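Local coordinates for protein AxyAgu115A (Amphibacillus xylanus NBRC 15112, PDB 6NPS) that probably acts as a family GH115 alpha-glucuronidase, a glycoside hydrolase that removes glucuronic acid side groups from arabinoglucuronoxylan, at residues A[421-426]-A[576-581]; A[425-430]-A[516-521]. The protein carries 3 engineered substitutions. All blocks are in the same frame, centred on the assembly; numbering follows the deposited sequence.

Contact 1 (A[421-426]-A[576-581]); sequences EWINSS and VGNLNL
The indole of W422 carries I423 CG1 over the centre of one face, 3.6 Å above the ring plane. It also stacks with the ring of H639. At the indole edge, near the plane, W422 CH2 meets G577 O at 3.4 Å, and L581 CD1 comes in obliquely to CZ3. With CG anti to the backbone N (chi1 176°), W422 carries its six-membered ring to helix 564-596. The amide of N578 lies nearly coplanar with its acceptor: ND2 gives a hydrogen bond of 3.0 Å to N424 O, bent to 147° at the hydrogen but nearly along the C=O axis. I423 CG2 lies 3.4 Å from the same ND2, the two side chains sliding past each other in opposite directions. G577 leaves room for I423, whose CD1 is 4.0 Å from G577 CA; a beta carbon there would clash with it. N424 OD1 accepts from S426 N, an Asx turn, while its ND2 bonds Y513 OH. Since N578 ND2 also bonds P574 O, both carbonyls share one buried NH2 group, which ties this irregular loop to the helix; the two bonds may also be what keeps the N578 side chain at its off-rotamer chi1 of -95°.

Contact 2 (A[425-430]-A[516-521]); sequences SSYLPK and IAHNRR
Packing is tight where H518 CB presses on S425 O at 3.2 Å and A517 CB meets S425 CB at 3.7 Å. Y427 crosses H518 obliquely, the ring planes at 31° and the centroids 4.5 Å apart; its CB makes a CH-pi contact over the imidazole face. P429 CD lies over the centre of one phenol face, and Y427 OH bonds G822 O. H518 ND1 is held by K515 O, which would fix the ring's rotation. R521 comes alongside S425 with an extended chain from CG to NE, and NH1 gives S425 OG a nearly straight (162°), in-plane hydrogen bond of 2.9 Å. The wetter side lies beyond it: a water bridges S426 OG, at 2.9 Å, and R521 NH2, at 3.3 Å. An alanine in place of R521 would probably loosen the S425 turn, losing this hydrogen bond, the water bridge and the cation-pi contact with Y420. Y427 is the N-cap residue of helix 428-440, which links the neighbouring parallel strands 405-410 and 446-450: a beta-alpha-beta crossover of the family's TIM barrel, here with helix 500-519 packed against the loop leading into it.

Overall arrangement
From the N terminus, the chain leaves barrel strand 405-410 and enters the loop 421-426, which runs directly into 425-430; the two contacts share S425 and S426. Helix 428-440, strand 446-450 and a run of helices follow before 516-521, at the end of helix 500-519, returns to close contact 2. After helix 537-558, helix 564-596 brings 576-581 back to close contact 1, the longer loop, which encloses the shorter. The contact centres are 10 Å apart and the two returning segments touch: N578 OD1 packs on A517 CB at 3.6 Å, and L579 on I516. Together they join one barrel loop to two helices of the helical region that follows.

Contact 1 (A[421-426]-A[576-581])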
loop_
_atom_site.group_PDB
_atom_site.type_symbol
_atom_site.label_atom_id
_atom_site.label_comp_id
_atom_site.label_asym_id
_atom_site.label_seq_id
_atom_site.Cartn_x
_atom_site.Cartn_y
_atom_site.Cartn_z
ATOM N N GLU A 421 23.404 1.849 -14.736
ATOM C CA GLU A 421 24.635 1.206 -15.180
ATOM C C GLU A 421 24.400 -0.020 -16.044
ATOM O O GLU A 421 25.370 -0.728 -16.317
ATOM C CB GLU A 421 25.501 0.742 -13.977
ATOM C CG GLU A 421 25.651 1.698 -12.808
ATOM C CD GLU A 421 26.554 1.126 -11.705
ATOM O OE1 GLU A 421 27.724 0.785 -12.003
ATOM O OE2 GLU A 421 26.089 1.006 -10.550
ATOM N N TRP A 422 23.164 -0.331 -16.452
ATOM C CA TRP A 422 22.922 -1.613 -17.099
ATOM C C TRP A 422 22.952 -1.484 -18.630
ATOM O O TRP A 422 23.803 -2.072 -19.308
ATOM C CB TRP A 422 21.566 -2.152 -16.603
ATOM C CG TRP A 422 21.132 -3.422 -17.243
ATOM C CD1 TRP A 422 21.861 -4.562 -17.378
ATOM C CD2 TRP A 422 19.857 -3.680 -17.823
ATOM N NE1 TRP A 422 21.115 -5.527 -18.007
ATOM C CE2 TRP A 422 19.879 -5.012 -18.302
ATOM C CE3 TRP A 422 18.706 -2.909 -18.001
ATOM C CZ2 TRP A 422 18.790 -5.601 -18.947
ATOM C CZ3 TRP A 422 17.606 -3.489 -18.661
ATOM C CH2 TRP A 422 17.658 -4.827 -19.121
ATOM N N ILE A 423 22.000 -0.742 -19.177
ATOM C CA ILE A 423 21.878 -0.505 -20.613
ATOM C C ILE A 423 21.711 0.991 -20.807
ATOM O O ILE A 423 21.085 1.654 -19.971
ATOM C CB ILE A 423 20.673 -1.273 -21.213
ATOM C CG1 ILE A 423 20.879 -2.765 -21.155
ATOM C CG2 ILE A 423 20.497 -0.974 -22.684
ATOM C CD1 ILE A 423 19.728 -3.494 -21.850
ATOM N N ASN A 424 22.266 1.524 -21.902
ATOM C CA ASN A 424 22.091 2.937 -22.293
ATOM C C ASN A 424 20.675 3.438 -22.011
ATOM O O ASN A 424 19.685 2.821 -22.430
ATOM C CB ASN A 424 22.395 3.094 -23.802
ATOM C CG ASN A 424 22.144 4.509 -24.335
ATOM O OD1 ASN A 424 22.409 5.490 -23.656
ATOM N ND2 ASN A 424 21.642 4.610 -25.567
ATOM N N SER A 425 20.581 4.588 -21.322
ATOM C CA SER A 425 19.313 5.287 -21.123
ATOM C C SER A 425 19.462 6.778 -21.422
ATOM O O SER A 425 18.656 7.586 -20.941
ATOM C CB SER A 425 18.789 5.069 -19.688
ATOM O OG SER A 425 19.798 5.445 -18.755
ATOM N N SER A 426 20.490 7.161 -22.190
ATOM C CA SER A 426 20.715 8.534 -22.614
ATOM C C SER A 426 20.134 8.796 -24.007
ATOM O O SER A 426 19.970 7.896 -24.839
ATOM C CB SER A 426 22.202 8.884 -22.594
ATOM O OG SER A 426 22.743 8.591 -21.293
ATOM N N VAL A 576 15.020 -4.175 -26.515
ATOM C CA VAL A 576 14.167 -5.136 -25.843
ATOM C C VAL A 576 14.473 -5.152 -24.364
ATOM O O VAL A 576 13.565 -5.239 -23.532
ATOM C CB VAL A 576 14.331 -6.538 -26.475
ATOM C CG1 VAL A 576 13.558 -7.582 -25.661
ATOM C CG2 VAL A 576 13.866 -6.530 -27.959
ATOM N N GLY A 577 15.751 -5.016 -24.004
ATOM C CA GLY A 577 16.093 -5.008 -22.600
ATOM C C GLY A 577 15.409 -3.881 -21.866
ATOM O O GLY A 577 14.786 -4.091 -20.827
ATOM N N ASN A 578 15.535 -2.662 -22.389
ATOM C CA ASN A 578 14.894 -1.511 -21.760
ATOM C C ASN A 578 13.374 -1.628 -21.796
ATOM O O ASN A 578 12.684 -1.375 -20.801
ATOM C CB ASN A 578 15.298 -0.238 -22.504
ATOM C CG ASN A 578 16.483 0.470 -21.860
ATOM O OD1 ASN A 578 16.455 0.801 -20.670
ATOM N ND2 ASN A 578 17.542 0.698 -22.656
ATOM N N LEU A 579 12.829 -1.948 -22.960
ATOM C CA LEU A 579 11.387 -1.822 -23.094
ATOM C C LEU A 579 10.645 -2.996 -22.469
ATOM O O LEU A 579 9.517 -2.816 -21.993
ATOM C CB LEU A 579 11.004 -1.676 -24.563
ATOM C CG LEU A 579 11.532 -0.369 -25.170
ATOM C CD1 LEU A 579 10.854 -0.169 -26.483
ATOM C CD2 LEU A 579 11.265 0.834 -24.279
ATOM N N ASN A 580 11.225 -4.198 -22.486
ATOM C CA ASN A 580 10.613 -5.294 -21.734
ATOM C C ASN A 580 10.543 -4.957 -20.244
ATOM O O ASN A 580 9.544 -5.252 -19.562
ATOM C CB ASN A 580 11.393 -6.578 -21.959
ATOM C CG ASN A 580 10.831 -7.754 -21.150
ATOM O OD1 ASN A 580 9.775 -8.277 -21.479
ATOM N ND2 ASN A 580 11.524 -8.151 -20.102
ATOM N N LEU A 581 11.585 -4.302 -19.723
ATOM C CA LEU A 581 11.574 -3.936 -18.307
ATOM C C LEU A 581 10.512 -2.875 -18.011
ATOM O O LEU A 581 9.832 -2.947 -16.975
ATOM C CB LEU A 581 12.948 -3.392 -17.918
ATOM C CG LEU A 581 13.069 -3.002 -16.438
ATOM C CD1 LEU A 581 14.519 -3.259 -16.065
ATOM C CD2 LEU A 581 12.767 -1.513 -16.238
#

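Contact 2 (A[425-430]-A[516-521])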
loop_
_atom_site.group_PDB
_atom_site.type_symbol
_atom_site.label_atom_id
_atom_site.label_comp_id
_atom_site.label_asym_id
_atom_site.label_seq_id
_atom_site.Cartn_x
_atom_site.Cartn_y
_atom_site.Cartn_z
ATOM N N SER A 425 20.581 4.588 -21.322
ATOM C CA SER A 425 19.313 5.287 -21.123
ATOM C C SER A 425 19.462 6.778 -21.422
ATOM O O SER A 425 18.656 7.586 -20.941
ATOM C CB SER A 425 18.789 5.069 -19.688
ATOM O OG SER A 425 19.798 5.445 -18.755
ATOM N N SER A 426 20.490 7.161 -22.190
ATOM C CA SER A 426 20.715 8.534 -22.614
ATOM C C SER A 426 20.134 8.796 -24.007
ATOM O O SER A 426 19.970 7.896 -24.839
ATOM C CB SER A 426 22.202 8.884 -22.594
ATOM O OG SER A 426 22.743 8.591 -21.293
ATOM N N TYR A 427 19.825 10.054 -24.253
ATOM C CA TYR A 427 18.955 10.444 -25.367
ATOM C C TYR A 427 19.632 11.581 -26.105
ATOM O O TYR A 427 19.944 12.600 -25.490
ATOM C CB TYR A 427 17.601 10.857 -24.770
ATOM C CG TYR A 427 16.479 11.204 -25.738
ATOM C CD1 TYR A 427 16.088 10.330 -26.713
ATOM C CD2 TYR A 427 15.809 12.429 -25.619
ATOM C CE1 TYR A 427 15.037 10.696 -27.639
ATOM C CE2 TYR A 427 14.785 12.790 -26.484
ATOM C CZ TYR A 427 14.386 11.911 -27.478
ATOM O OH TYR A 427 13.373 12.292 -28.327
ATOM N N LEU A 428 19.839 11.432 -27.420
ATOM C CA LEU A 428 20.660 12.401 -28.152
ATOM C C LEU A 428 20.196 13.842 -28.026
ATOM O O LEU A 428 21.060 14.718 -27.829
ATOM C CB LEU A 428 20.763 12.003 -29.631
ATOM C CG LEU A 428 21.520 10.695 -29.921
ATOM C CD1 LEU A 428 21.991 10.674 -31.399
ATOM C CD2 LEU A 428 22.721 10.437 -29.000
ATOM N N PRO A 429 18.896 14.166 -28.110
ATOM C CA PRO A 429 18.487 15.577 -27.977
ATOM C C PRO A 429 18.936 16.229 -26.701
ATOM O O PRO A 429 19.297 17.414 -26.701
ATOM C CB PRO A 429 16.942 15.496 -28.043
ATOM C CG PRO A 429 16.709 14.320 -28.960
ATOM C CD PRO A 429 17.766 13.311 -28.561
ATOM N N LYS A 430 18.889 15.488 -25.590
ATOM C CA LYS A 430 19.354 16.011 -24.321
ATOM C C LYS A 430 20.869 16.209 -24.326
ATOM O O LYS A 430 21.380 17.245 -23.866
ATOM C CB LYS A 430 18.946 15.048 -23.212
ATOM C CG LYS A 430 19.553 15.333 -21.830
ATOM C CD LYS A 430 18.844 16.443 -21.124
ATOM C CE LYS A 430 19.364 16.591 -19.671
ATOM N NZ LYS A 430 18.637 15.755 -18.674
ATOM N N ILE A 516 12.035 6.657 -24.123
ATOM C CA ILE A 516 11.359 6.027 -22.984
ATOM C C ILE A 516 12.333 5.754 -21.822
ATOM O O ILE A 516 12.042 6.069 -20.660
ATOM C CB ILE A 516 10.637 4.754 -23.460
ATOM C CG1 ILE A 516 9.490 5.145 -24.409
ATOM C CG2 ILE A 516 10.141 3.936 -22.230
ATOM C CD1 ILE A 516 9.216 4.056 -25.403
ATOM N N ALA A 517 13.519 5.206 -22.110
ATOM C CA ALA A 517 14.482 4.960 -21.041
ATOM C C ALA A 517 14.893 6.247 -20.342
ATOM O O ALA A 517 15.091 6.254 -19.115
ATOM C CB ALA A 517 15.748 4.258 -21.559
ATOM N N HIS A 518 15.037 7.312 -21.073
ATOM C CA HIS A 518 15.429 8.527 -20.482
ATOM C C HIS A 518 14.365 9.128 -19.621
ATOM O O HIS A 518 14.647 9.873 -18.793
ATOM C CB HIS A 518 16.116 9.448 -21.479
ATOM C CG HIS A 518 15.350 10.661 -21.823
ATOM N ND1 HIS A 518 14.131 10.608 -22.428
ATOM C CD2 HIS A 518 15.643 11.967 -21.668
ATOM C CE1 HIS A 518 13.694 11.831 -22.614
ATOM N NE2 HIS A 518 14.594 12.672 -22.162
ATOM N N ASN A 519 13.131 8.788 -19.846
ATOM C CA ASN A 519 12.035 9.300 -19.023
ATOM C C ASN A 519 12.012 8.661 -17.630
ATOM O O ASN A 519 11.539 9.295 -16.670
ATOM C CB ASN A 519 10.685 9.068 -19.720
ATOM C CG ASN A 519 10.422 10.107 -20.777
ATOM O OD1 ASN A 519 11.169 11.085 -20.861
ATOM N ND2 ASN A 519 9.343 9.930 -21.579
ATOM N N ARG A 520 12.475 7.413 -17.503
ATOM C CA ARG A 520 12.640 6.781 -16.177
ATOM C C ARG A 520 13.681 5.695 -16.368
ATOM O O ARG A 520 13.375 4.672 -16.996
ATOM C CB ARG A 520 11.329 6.185 -15.689
ATOM C CG ARG A 520 11.369 5.632 -14.260
ATOM C CD ARG A 520 11.600 6.822 -13.325
ATOM N NE ARG A 520 11.370 6.467 -11.967
ATOM C CZ ARG A 520 10.895 7.267 -11.030
ATOM N NH1 ARG A 520 10.553 8.521 -11.301
ATOM N NH2 ARG A 520 10.754 6.781 -9.814
ATOM N N ARG A 521 14.906 5.904 -15.843
ATOM C CA ARG A 521 15.983 4.977 -16.141
ATOM C C ARG A 521 15.682 3.601 -15.520
ATOM O O ARG A 521 14.909 3.490 -14.561
ATOM C CB ARG A 521 17.299 5.560 -15.620
ATOM C CG ARG A 521 17.705 6.865 -16.341
ATOM C CD ARG A 521 19.161 7.160 -15.989
ATOM N NE ARG A 521 19.576 8.551 -16.159
ATOM C CZ ARG A 521 20.217 9.018 -17.232
ATOM N NH1 ARG A 521 20.480 8.207 -18.265
ATOM N NH2 ARG A 521 20.599 10.288 -17.277
HETATM O O HOH W 1 23.055 10.738 -19.403
#